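PDB 6J3A: gamma-glutamyltranspeptidase from Streptomyces lincolnensis, which probably transfers gamma-glutamyl-type groups or hydrolyses compounds that carry them, as an LmbA-like homologue of the gamma-glutamyltranspeptidases within the Ntn-hydrolase superfamily. Local coordinates for residues Arg156-Phe159 and Glu160-Thr164; Phe45-His48 and Val49-His53. All blocks are in the same frame, centred on the assembly; numbering follows the deposited sequence.

Interaction 1. Residues Arg156-Phe159 and Glu160-Thr164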
ATOM      1  N   ARG A 156     -28.393  -1.225  17.113  1.00 34.04           N
ATOM      2  CA  ARG A 156     -29.300  -2.262  16.618  1.00 36.37           C
ATOM      3  C   ARG A 156     -30.710  -2.005  17.128  1.00 37.13           C
ATOM      4  O   ARG A 156     -31.663  -1.988  16.349  1.00 36.80           O
ATOM      5  CB  ARG A 156     -28.846  -3.663  17.044  1.00 36.73           C
ATOM      6  CG  ARG A 156     -29.783  -4.769  16.568  1.00 36.95           C
ATOM      7  CD  ARG A 156     -29.373  -6.152  17.040  1.00 36.78           C
ATOM      8  NE  ARG A 156     -28.488  -6.794  16.078  1.00 37.58           N
ATOM      9  CZ  ARG A 156     -28.859  -7.304  14.901  1.00 38.04           C
ATOM     10  NH1 ARG A 156     -30.120  -7.268  14.488  1.00 38.04           N
ATOM     11  NH2 ARG A 156     -27.946  -7.852  14.114  1.00 39.79           N
ATOM     12  N   GLU A 157     -30.822  -1.814  18.440  1.00 39.07           N
ATOM     13  CA  GLU A 157     -32.104  -1.556  19.088  1.00 40.72           C
ATOM     14  C   GLU A 157     -32.774  -0.314  18.515  1.00 38.72           C
ATOM     15  O   GLU A 157     -33.940  -0.361  18.134  1.00 39.14           O
ATOM     16  CB  GLU A 157     -31.916  -1.403  20.596  1.00 44.16           C
ATOM     17  CG  GLU A 157     -33.182  -0.942  21.315  1.00 48.02           C
ATOM     18  CD  GLU A 157     -33.238  -1.358  22.769  1.00 51.62           C
ATOM     19  OE1 GLU A 157     -32.174  -1.672  23.347  1.00 54.92           O
ATOM     20  OE2 GLU A 157     -34.354  -1.361  23.335  1.00 54.89           O
ATOM     21  N   LEU A 158     -32.028   0.787  18.471  1.00 37.00           N
ATOM     22  CA  LEU A 158     -32.507   2.033  17.872  1.00 36.52           C
ATOM     23  C   LEU A 158     -33.062   1.844  16.454  1.00 35.16           C
ATOM     24  O   LEU A 158     -34.082   2.423  16.100  1.00 32.97           O
ATOM     25  CB  LEU A 158     -31.378   3.066  17.854  1.00 37.36           C
ATOM     26  CG  LEU A 158     -31.707   4.509  17.442  1.00 39.49           C
ATOM     27  CD1 LEU A 158     -32.745   5.141  18.362  1.00 40.86           C
ATOM     28  CD2 LEU A 158     -30.450   5.369  17.447  1.00 39.34           C
ATOM     29  N   PHE A 159     -32.388   1.023  15.655  1.00 34.92           N
ATOM     30  CA  PHE A 159     -32.773   0.770  14.257  1.00 34.89           C
ATOM     31  C   PHE A 159     -34.050  -0.054  14.155  1.00 35.78           C
ATOM     32  O   PHE A 159     -34.968   0.283  13.393  1.00 36.21           O
ATOM     33  CB  PHE A 159     -31.646   0.017  13.529  1.00 34.30           C
ATOM     34  CG  PHE A 159     -30.573   0.899  12.933  1.00 33.48           C
ATOM     35  CD1 PHE A 159     -30.345   2.204  13.374  1.00 33.23           C
ATOM     36  CD2 PHE A 159     -29.761   0.393  11.933  1.00 33.62           C
ATOM     37  CE1 PHE A 159     -29.351   2.985  12.806  1.00 32.99           C
ATOM     38  CE2 PHE A 159     -28.758   1.169  11.370  1.00 34.27           C
ATOM     39  CZ  PHE A 159     -28.557   2.469  11.807  1.00 33.27           C
ATOM     40  N   GLU A 160     -34.082  -1.150  14.907  1.00 35.23           N
ATOM     41  CA  GLU A 160     -35.207  -2.089  14.875  1.00 36.24           C
ATOM     42  C   GLU A 160     -36.506  -1.469  15.381  1.00 35.69           C
ATOM     43  O   GLU A 160     -37.542  -1.570  14.724  1.00 35.67           O
ATOM     44  CB  GLU A 160     -34.871  -3.349  15.682  1.00 35.78           C
ATOM     45  CG  GLU A 160     -33.863  -4.227  14.965  1.00 35.29           C
ATOM     46  CD  GLU A 160     -33.401  -5.429  15.760  1.00 34.93           C
ATOM     47  OE1 GLU A 160     -33.445  -5.415  17.013  1.00 35.39           O
ATOM     48  OE2 GLU A 160     -32.965  -6.391  15.104  1.00 33.10           O
ATOM     49  N   THR A 161     -36.418  -0.812  16.534  1.00 34.70           N
ATOM     50  CA  THR A 161     -37.582  -0.297  17.255  1.00 33.80           C
ATOM     51  C   THR A 161     -37.995   1.104  16.829  1.00 32.47           C
ATOM     52  O   THR A 161     -39.143   1.484  17.014  1.00 31.34           O
ATOM     53  CB  THR A 161     -37.331  -0.244  18.779  1.00 33.54           C
ATOM     54  OG1 THR A 161     -36.400   0.803  19.088  1.00 33.03           O
ATOM     55  CG2 THR A 161     -36.820  -1.596  19.315  1.00 33.50           C
ATOM     56  N   GLU A 162     -37.066   1.865  16.263  1.00 33.20           N
ATOM     57  CA  GLU A 162     -37.248   3.309  16.111  1.00 32.82           C
ATOM     58  C   GLU A 162     -36.925   3.791  14.688  1.00 32.77           C
ATOM     59  O   GLU A 162     -37.830   4.266  14.002  1.00 30.24           O
ATOM     60  CB  GLU A 162     -36.421   4.021  17.190  1.00 33.54           C
ATOM     61  CG  GLU A 162     -37.031   5.264  17.808  1.00 34.08           C
ATOM     62  CD  GLU A 162     -38.414   5.096  18.418  1.00 32.92           C
ATOM     63  OE1 GLU A 162     -38.535   4.638  19.574  1.00 32.78           O
ATOM     64  OE2 GLU A 162     -39.378   5.490  17.744  1.00 31.74           O
ATOM     65  N   TRP A 163     -35.668   3.642  14.239  1.00 34.73           N
ATOM     66  CA  TRP A 163     -35.245   4.058  12.873  1.00 35.36           C
ATOM     67  C   TRP A 163     -35.325   2.892  11.912  1.00 35.55           C
ATOM     68  O   TRP A 163     -34.313   2.337  11.486  1.00 36.56           O
ATOM     69  CB  TRP A 163     -33.823   4.639  12.839  1.00 35.87           C
ATOM     70  CG  TRP A 163     -33.582   5.830  13.737  1.00 36.21           C
ATOM     71  CD1 TRP A 163     -34.517   6.574  14.409  1.00 36.09           C
ATOM     72  CD2 TRP A 163     -32.318   6.420  14.033  1.00 35.12           C
ATOM     73  NE1 TRP A 163     -33.903   7.573  15.118  1.00 35.35           N
ATOM     74  CE2 TRP A 163     -32.554   7.500  14.908  1.00 35.53           C
ATOM     75  CE3 TRP A 163     -31.005   6.133  13.653  1.00 34.80           C
ATOM     76  CZ2 TRP A 163     -31.524   8.299  15.406  1.00 36.32           C
ATOM     77  CZ3 TRP A 163     -29.981   6.919  14.151  1.00 35.62           C
ATOM     78  CH2 TRP A 163     -30.248   7.992  15.023  1.00 35.87           C
ATOM     79  N   THR A 164     -36.546   2.526  11.561  1.00 35.15           N
ATOM     80  CA  THR A 164     -36.781   1.305  10.802  1.00 34.38           C
ATOM     81  C   THR A 164     -36.297   1.392   9.358  1.00 33.93           C
ATOM     82  O   THR A 164     -36.025   0.360   8.745  1.00 33.87           O
ATOM     83  CB  THR A 164     -38.263   0.895  10.825  1.00 33.88           C
ATOM     84  OG1 THR A 164     -39.076   1.990  10.394  1.00 32.90           O
ATOM     85  CG2 THR A 164     -38.674   0.463  12.228  1.00 33.91           C
TER
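L158 presses its CD2 methyl on one face of the W163 indole, 3.5 Å from the centroid of the six-membered ring and 10° off its normal, a CH-pi contact for which a branched aliphatic side chain is well suited. F159 meets the indole obliquely. With an alanine in place of W163, this methyl would probably lose the surface it rests on, and M234 O, which accepts from the indole NE1, its donor. At the other end, R156 NH1 reaches E160 OE2 at 3.0 Å in a salt bridge one turn apart, the oxygen lying in the guanidinium plane but approached from 48° above the carboxylate plane. The arginine is satisfied on every nitrogen, since NE pairs with E153 and NH2 with G174 O. E157 O is gripped twice, by T161 N at 3.0 Å and T161 OG1 at 2.9 Å; the hydroxyl gets there because it sits between the backbone N and the carbonyl carbon (chi1 71°). L158 O takes W163 N at 2.7 Å and, weakly, E162 N. The W163 N to L158 O bond, to the fifth residue along, makes a pi-turn closing the C-terminus of helix 156-161, with W163 as N-cap position of helix 164-170.

Interaction 2. Residues Phe45-His48 and Val49-His53; sequences FVLH and VVEPH
L47 and E51, one turn apart near the end of helix 36-50, lie side by side and point the same way, so that L47 CD2 comes to 3.2 Å from E51 OE2, a tight approach of methyl to carboxylate oxygen. Both place CG beside their own backbone N (chi1 -75° in L47, -56° in E51), which sends the two chains along a shared course. The backbone joins them too: E51 N donates to L47 O at 2.8 Å. L47 is buried and also meets A22 of helix 20-31, a place that suits a flexible aliphatic side chain, while E51 OE2 finds a polar partner in T18 OG1.

The CG2 methyl of V49 touches F45 O at 3.5 Å and V49 CB lies 3.4 Å from V46 O; the side chain packs on A134 and Y137 of helix 127-140, where a compact apolar residue suits a buried place. V50 N donates to V46 O at 2.9 Å, a regular i to i-4 helical bond, and the V50 methyls rest by the same oxygen.

H48 turns its imidazole to the neighbouring aromatic, with CE1 3.7 Å above one face of the F45 ring, offset toward its rim; N55 and P57 pack against it as well. H48 O lies 3.4 Å from P52 CB.

P52, lacking an N-H, has no hydrogen to give H48 O and cannot carry the helical bonding on. Where the chain leaves the helix, the buried E51 carboxylate, set beside a leucine methyl, probably depends on the T18 hydroxyl for its polar satisfaction.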
ATOM      1  N   PHE A  45     -17.084   9.799  -3.422  1.00 26.66           N
ATOM      2  CA  PHE A  45     -18.314   9.028  -3.540  1.00 26.46           C
ATOM      3  C   PHE A  45     -18.081   7.543  -3.240  1.00 26.15           C
ATOM      4  O   PHE A  45     -18.975   6.858  -2.757  1.00 26.91           O
ATOM      5  CB  PHE A  45     -18.964   9.250  -4.911  1.00 26.41           C
ATOM      6  CG  PHE A  45     -19.676  10.573  -5.025  1.00 26.23           C
ATOM      7  CD1 PHE A  45     -18.964  11.741  -5.231  1.00 25.90           C
ATOM      8  CD2 PHE A  45     -21.063  10.651  -4.896  1.00 26.08           C
ATOM      9  CE1 PHE A  45     -19.617  12.966  -5.321  1.00 26.63           C
ATOM     10  CE2 PHE A  45     -21.722  11.871  -4.995  1.00 26.03           C
ATOM     11  CZ  PHE A  45     -20.999  13.035  -5.205  1.00 26.15           C
ATOM     12  N   VAL A  46     -16.890   7.043  -3.523  1.00 25.79           N
ATOM     13  CA  VAL A  46     -16.518   5.710  -3.064  1.00 26.28           C
ATOM     14  C   VAL A  46     -16.488   5.685  -1.526  1.00 26.28           C
ATOM     15  O   VAL A  46     -17.024   4.761  -0.916  1.00 26.57           O
ATOM     16  CB  VAL A  46     -15.189   5.240  -3.699  1.00 26.07           C
ATOM     17  CG1 VAL A  46     -14.655   3.984  -3.020  1.00 26.21           C
ATOM     18  CG2 VAL A  46     -15.397   4.980  -5.188  1.00 25.89           C
ATOM     19  N   LEU A  47     -15.904   6.708  -0.912  1.00 26.18           N
ATOM     20  CA  LEU A  47     -15.870   6.801   0.554  1.00 27.16           C
ATOM     21  C   LEU A  47     -17.242   6.746   1.220  1.00 27.73           C
ATOM     22  O   LEU A  47     -17.378   6.161   2.303  1.00 28.03           O
ATOM     23  CB  LEU A  47     -15.150   8.071   1.007  1.00 27.27           C
ATOM     24  CG  LEU A  47     -13.630   8.073   0.884  1.00 27.56           C
ATOM     25  CD1 LEU A  47     -13.104   9.479   1.110  1.00 27.50           C
ATOM     26  CD2 LEU A  47     -12.998   7.114   1.877  1.00 28.12           C
ATOM     27  N   HIS A  48     -18.248   7.354   0.587  1.00 28.03           N
ATOM     28  CA  HIS A  48     -19.628   7.265   1.097  1.00 28.08           C
ATOM     29  C   HIS A  48     -19.990   5.795   1.276  1.00 28.10           C
ATOM     30  O   HIS A  48     -20.509   5.382   2.318  1.00 28.49           O
ATOM     31  CB  HIS A  48     -20.647   7.870   0.127  1.00 27.69           C
ATOM     32  CG  HIS A  48     -20.454   9.324  -0.135  1.00 27.29           C
ATOM     33  ND1 HIS A  48     -20.853   9.922  -1.313  1.00 26.78           N
ATOM     34  CD2 HIS A  48     -19.909  10.302   0.624  1.00 27.66           C
ATOM     35  CE1 HIS A  48     -20.548  11.207  -1.271  1.00 27.62           C
ATOM     36  NE2 HIS A  48     -19.976  11.464  -0.106  1.00 27.54           N
ATOM     37  N   VAL A  49     -19.679   5.020   0.235  1.00 28.07           N
ATOM     38  CA  VAL A  49     -20.053   3.610   0.132  1.00 27.42           C
ATOM     39  C   VAL A  49     -19.242   2.711   1.056  1.00 27.22           C
ATOM     40  O   VAL A  49     -19.795   1.776   1.629  1.00 27.75           O
ATOM     41  CB  VAL A  49     -19.930   3.106  -1.325  1.00 27.03           C
ATOM     42  CG1 VAL A  49     -20.343   1.644  -1.441  1.00 27.27           C
ATOM     43  CG2 VAL A  49     -20.798   3.940  -2.258  1.00 26.97           C
ATOM     44  N   VAL A  50     -17.945   2.987   1.195  1.00 27.16           N
ATOM     45  CA  VAL A  50     -17.041   2.099   1.945  1.00 27.09           C
ATOM     46  C   VAL A  50     -16.731   2.535   3.372  1.00 26.98           C
ATOM     47  O   VAL A  50     -16.146   1.759   4.122  1.00 25.49           O
ATOM     48  CB  VAL A  50     -15.731   1.823   1.177  1.00 27.67           C
ATOM     49  CG1 VAL A  50     -16.055   1.317  -0.228  1.00 27.28           C
ATOM     50  CG2 VAL A  50     -14.815   3.048   1.136  1.00 27.83           C
ATOM     51  N   GLU A  51     -17.114   3.761   3.732  1.00 28.94           N
ATOM     52  CA  GLU A  51     -17.063   4.233   5.118  1.00 30.23           C
ATOM     53  C   GLU A  51     -18.367   4.950   5.520  1.00 30.51           C
ATOM     54  O   GLU A  51     -18.335   6.089   5.995  1.00 33.16           O
ATOM     55  CB  GLU A  51     -15.866   5.163   5.319  1.00 31.58           C
ATOM     56  CG  GLU A  51     -14.529   4.548   4.941  1.00 33.34           C
ATOM     57  CD  GLU A  51     -13.342   5.297   5.523  1.00 34.98           C
ATOM     58  OE1 GLU A  51     -13.270   5.436   6.763  1.00 38.41           O
ATOM     59  OE2 GLU A  51     -12.469   5.737   4.748  1.00 34.33           O
ATOM     60  N   PRO A  52     -19.519   4.277   5.364  1.00 29.78           N
ATOM     61  CA  PRO A  52     -20.820   4.886   5.673  1.00 29.81           C
ATOM     62  C   PRO A  52     -21.092   5.066   7.170  1.00 29.09           C
ATOM     63  O   PRO A  52     -21.999   5.789   7.545  1.00 29.37           O
ATOM     64  CB  PRO A  52     -21.805   3.885   5.084  1.00 29.77           C
ATOM     65  CG  PRO A  52     -21.127   2.580   5.279  1.00 29.79           C
ATOM     66  CD  PRO A  52     -19.678   2.865   4.983  1.00 29.85           C
ATOM     67  N   HIS A  53     -20.356   4.334   7.991  1.00 28.35           N
ATOM     68  CA  HIS A  53     -20.197   4.608   9.427  1.00 28.39           C
ATOM     69  C   HIS A  53     -19.390   5.867   9.787  1.00 28.32           C
ATOM     70  O   HIS A  53     -19.325   6.229  10.968  1.00 28.12           O
ATOM     71  CB  HIS A  53     -19.528   3.401  10.103  1.00 28.28           C
ATOM     72  CG  HIS A  53     -18.148   3.108   9.598  1.00 28.18           C
ATOM     73  ND1 HIS A  53     -17.076   2.907  10.438  1.00 28.44           N
ATOM     74  CD2 HIS A  53     -17.660   3.004   8.338  1.00 27.95           C
ATOM     75  CE1 HIS A  53     -15.996   2.667   9.716  1.00 28.46           C
ATOM     76  NE2 HIS A  53     -16.324   2.726   8.438  1.00 28.13           N
TER

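In the fold
Interactions 1 and 2 are both helix C-termini, in series along the chain, with centres about 21 Å apart and nearest atoms about 8 Å apart. They do not touch each other, yet both touch helix 146-154: H53 of interaction 2 packs on N147, V148 and T151, and E153 of the same helix pairs with R156 of interaction 1. A second tie runs through the loop around 443-447, where L443 bonds to the backbone of P52, Q444 to H53 O, and P447 meets W163. Interaction 2 is buried, about 14 Å from the chain centre, whereas interaction 1 sits farther out, about 27 Å away and partly solvent-exposed. No other protein chain of the assembly touches either contact.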